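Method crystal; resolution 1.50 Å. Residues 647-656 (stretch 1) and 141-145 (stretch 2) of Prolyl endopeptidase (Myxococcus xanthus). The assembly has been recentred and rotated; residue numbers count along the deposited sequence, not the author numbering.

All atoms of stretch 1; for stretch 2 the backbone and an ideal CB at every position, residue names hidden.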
# COMPACT_ATOMS: atom_id res chain seq x y z
N ALA A 647 -8.67 1.17 -17.99
CA ALA A 647 -8.96 -0.15 -18.51
C ALA A 647 -7.93 -1.18 -18.05
O ALA A 647 -6.77 -0.86 -17.84
CB ALA A 647 -9.01 -0.10 -20.03
N ASN A 648 -8.40 -2.41 -17.88
CA ASN A 648 -7.57 -3.55 -17.50
C ASN A 648 -6.71 -3.26 -16.30
O ASN A 648 -5.52 -3.50 -16.30
CB ASN A 648 -6.74 -3.99 -18.70
CG ASN A 648 -7.62 -4.34 -19.88
OD1 ASN A 648 -8.46 -5.22 -19.79
ND2 ASN A 648 -7.47 -3.60 -20.95
N ALA A 649 -7.35 -2.75 -15.26
CA ALA A 649 -6.64 -2.23 -14.12
C ALA A 649 -7.22 -2.73 -12.81
O ALA A 649 -8.43 -2.66 -12.59
CB ALA A 649 -6.66 -0.71 -14.15
N GLY A 650 -6.34 -3.22 -11.95
CA GLY A 650 -6.67 -3.51 -10.57
C GLY A 650 -6.51 -2.29 -9.69
O GLY A 650 -6.34 -1.16 -10.17
N HIS A 651 -6.55 -2.55 -8.39
CA HIS A 651 -6.51 -1.52 -7.36
C HIS A 651 -5.30 -0.62 -7.48
O HIS A 651 -5.37 0.59 -7.23
CB HIS A 651 -6.54 -2.15 -5.97
CG HIS A 651 -6.73 -1.15 -4.89
ND1 HIS A 651 -7.88 -0.40 -4.78
CD2 HIS A 651 -5.90 -0.73 -3.90
CE1 HIS A 651 -7.75 0.45 -3.77
NE2 HIS A 651 -6.57 0.25 -3.20
N GLY A 652 -4.18 -1.19 -7.92
CA GLY A 652 -2.98 -0.41 -8.10
C GLY A 652 -2.66 -0.04 -9.54
O GLY A 652 -1.52 0.29 -9.84
N GLY A 653 -3.64 -0.09 -10.44
CA GLY A 653 -3.44 0.28 -11.83
C GLY A 653 -3.20 -0.91 -12.77
O GLY A 653 -3.33 -2.07 -12.37
N ALA A 654 -2.80 -0.61 -14.00
CA ALA A 654 -2.74 -1.58 -15.09
C ALA A 654 -1.37 -2.23 -15.22
O ALA A 654 -1.22 -3.16 -16.01
CB ALA A 654 -3.12 -0.91 -16.42
N ASP A 655 -0.38 -1.75 -14.47
CA ASP A 655 0.99 -2.31 -14.57
C ASP A 655 1.53 -2.26 -15.99
O ASP A 655 2.06 -3.24 -16.51
CB ASP A 655 1.02 -3.75 -14.06
CG ASP A 655 2.42 -4.33 -13.98
OD1 ASP A 655 3.42 -3.59 -13.77
OD2 ASP A 655 2.58 -5.55 -14.09
N GLN A 656 1.41 -1.09 -16.60
CA GLN A 656 1.86 -0.82 -17.96
C GLN A 656 2.39 0.60 -17.94
O GLN A 656 1.61 1.53 -17.72
CB GLN A 656 0.69 -0.89 -18.97
CG GLN A 656 0.23 -2.28 -19.34
CD GLN A 656 1.22 -2.99 -20.25
OE1 GLN A 656 2.01 -3.77 -19.78
NE2 GLN A 656 1.16 -2.72 -21.56
N UNK A 141 -4.31 -11.56 -13.47
CA UNK A 141 -5.00 -10.83 -14.53
C UNK A 141 -5.27 -9.40 -14.11
O UNK A 141 -5.71 -9.18 -12.97
CB UNK A 141 -6.31 -11.53 -14.90
N UNK A 142 -4.96 -8.48 -15.02
CA UNK A 142 -5.22 -7.06 -14.86
C UNK A 142 -4.48 -6.46 -13.66
O UNK A 142 -4.83 -5.38 -13.21
CB UNK A 142 -6.72 -6.83 -14.71
N UNK A 143 -3.45 -7.13 -13.16
CA UNK A 143 -2.77 -6.73 -11.92
C UNK A 143 -3.75 -6.56 -10.76
O UNK A 143 -3.50 -5.82 -9.81
CB UNK A 143 -2.00 -5.43 -12.14
N UNK A 144 -4.87 -7.29 -10.81
CA UNK A 144 -5.84 -7.29 -9.72
C UNK A 144 -5.39 -8.27 -8.62
O UNK A 144 -4.29 -8.85 -8.69
CB UNK A 144 -7.23 -7.66 -10.24
N UNK A 145 -6.17 -8.41 -7.56
CA UNK A 145 -5.71 -9.21 -6.43
C UNK A 145 -5.79 -10.72 -6.66
O UNK A 145 -4.94 -11.47 -6.16
CB UNK A 145 -6.53 -8.85 -5.19

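Position 141 lies beyond the reach of stretch 1: nothing of that stretch comes within 5.5 Å of its ideal CB, so the contact places little demand on the side chain. A phi of -55° and psi of 133° suit many residues and are compatible with proline, and the position opens a type I' turn that runs to 144. The deposited residue is Pro141, whose carbonyl O accepts the turn's hydrogen bond from N of residue 144 at 3.0 Å.

Position 142 has phi 61° and psi 19°, a left-handed conformation that glycine, asparagine and aspartate tolerate better than most residues. Its CA-to-CB bond points sideways, with the ideal CB 3.9 Å from Asn648 O and 4.2 Å from Ala649 N, so a short polar side chain could lie along stretch 1. The backbone already makes the one direct hydrogen bond between the stretches, a weak one: Gly650 N donates to O of residue 142 at 2.9 Å, with an angle of only 122° at the hydrogen. Gly650 N also donates a weak hydrogen bond to Gly653 O, at 3.2 Å. The deposited residue is Asn142, with chi1 in the m well. The end of its side chain comes nearer to stretch 1, placing Asn142 OD1 3.3 Å from Asn648 CB. This is packing; the two OD1 atoms of Asn142 and Asn648, 3.4 Å apart, are both acceptors and do not bond.

Position 143 is left-handed again (53°, 28°), which favours glycine or asparagine but does not exclude others. Here the CA-to-CB bond points toward stretch 1, with the ideal CB already close to Gly653 O and Asp655 CB. A small side chain suits such close quarters. The deposited Ala143 fills the place with a methyl group: its CB is 3.7 Å from Gly653 O and 3.9 Å from Asp655 CB. Its carbonyl adds a bridge, for water 1 donates to both Ala143 O (2.6 Å) and Gly653 O (2.7 Å).

At position 144 CA sits 4.0 Å from Gly650 CA. This close backbone approach depends on glycine in stretch 1, since a CB on Gly650 would clash with this CA. The CA-to-CB bond points sideways, so several side chains could be accommodated as far as stretch 1 is concerned; the deposited residue is the compact Ala144.

Position 145 has no stretch 1 atom within 5.5 Å of its ideal CB, but a polar side chain could reach nearer. The deposited Asp145 does so: water 2 donates weakly to Asp145 OD1 (3.2 Å) and accepts from His651 N (2.9 Å).

Stretch 2, residues 141-145: PNAAD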
# COMPACT_ATOMS: atom_id res chain seq x y z
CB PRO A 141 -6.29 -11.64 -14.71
CG PRO A 141 -5.88 -13.02 -14.37
CD PRO A 141 -4.96 -12.85 -13.17
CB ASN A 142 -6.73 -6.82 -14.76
CG ASN A 142 -7.45 -7.29 -16.00
OD1 ASN A 142 -7.14 -6.85 -17.12
ND2 ASN A 142 -8.37 -8.23 -15.83
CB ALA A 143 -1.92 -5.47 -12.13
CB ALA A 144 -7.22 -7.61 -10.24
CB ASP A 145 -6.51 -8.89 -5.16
CG ASP A 145 -6.20 -7.53 -4.59
OD1 ASP A 145 -5.33 -6.77 -5.09
OD2 ASP A 145 -6.89 -7.12 -3.63
O HOH W 1 -3.17 -3.20 -9.88
O HOH W 2 -7.03 -5.18 -7.23
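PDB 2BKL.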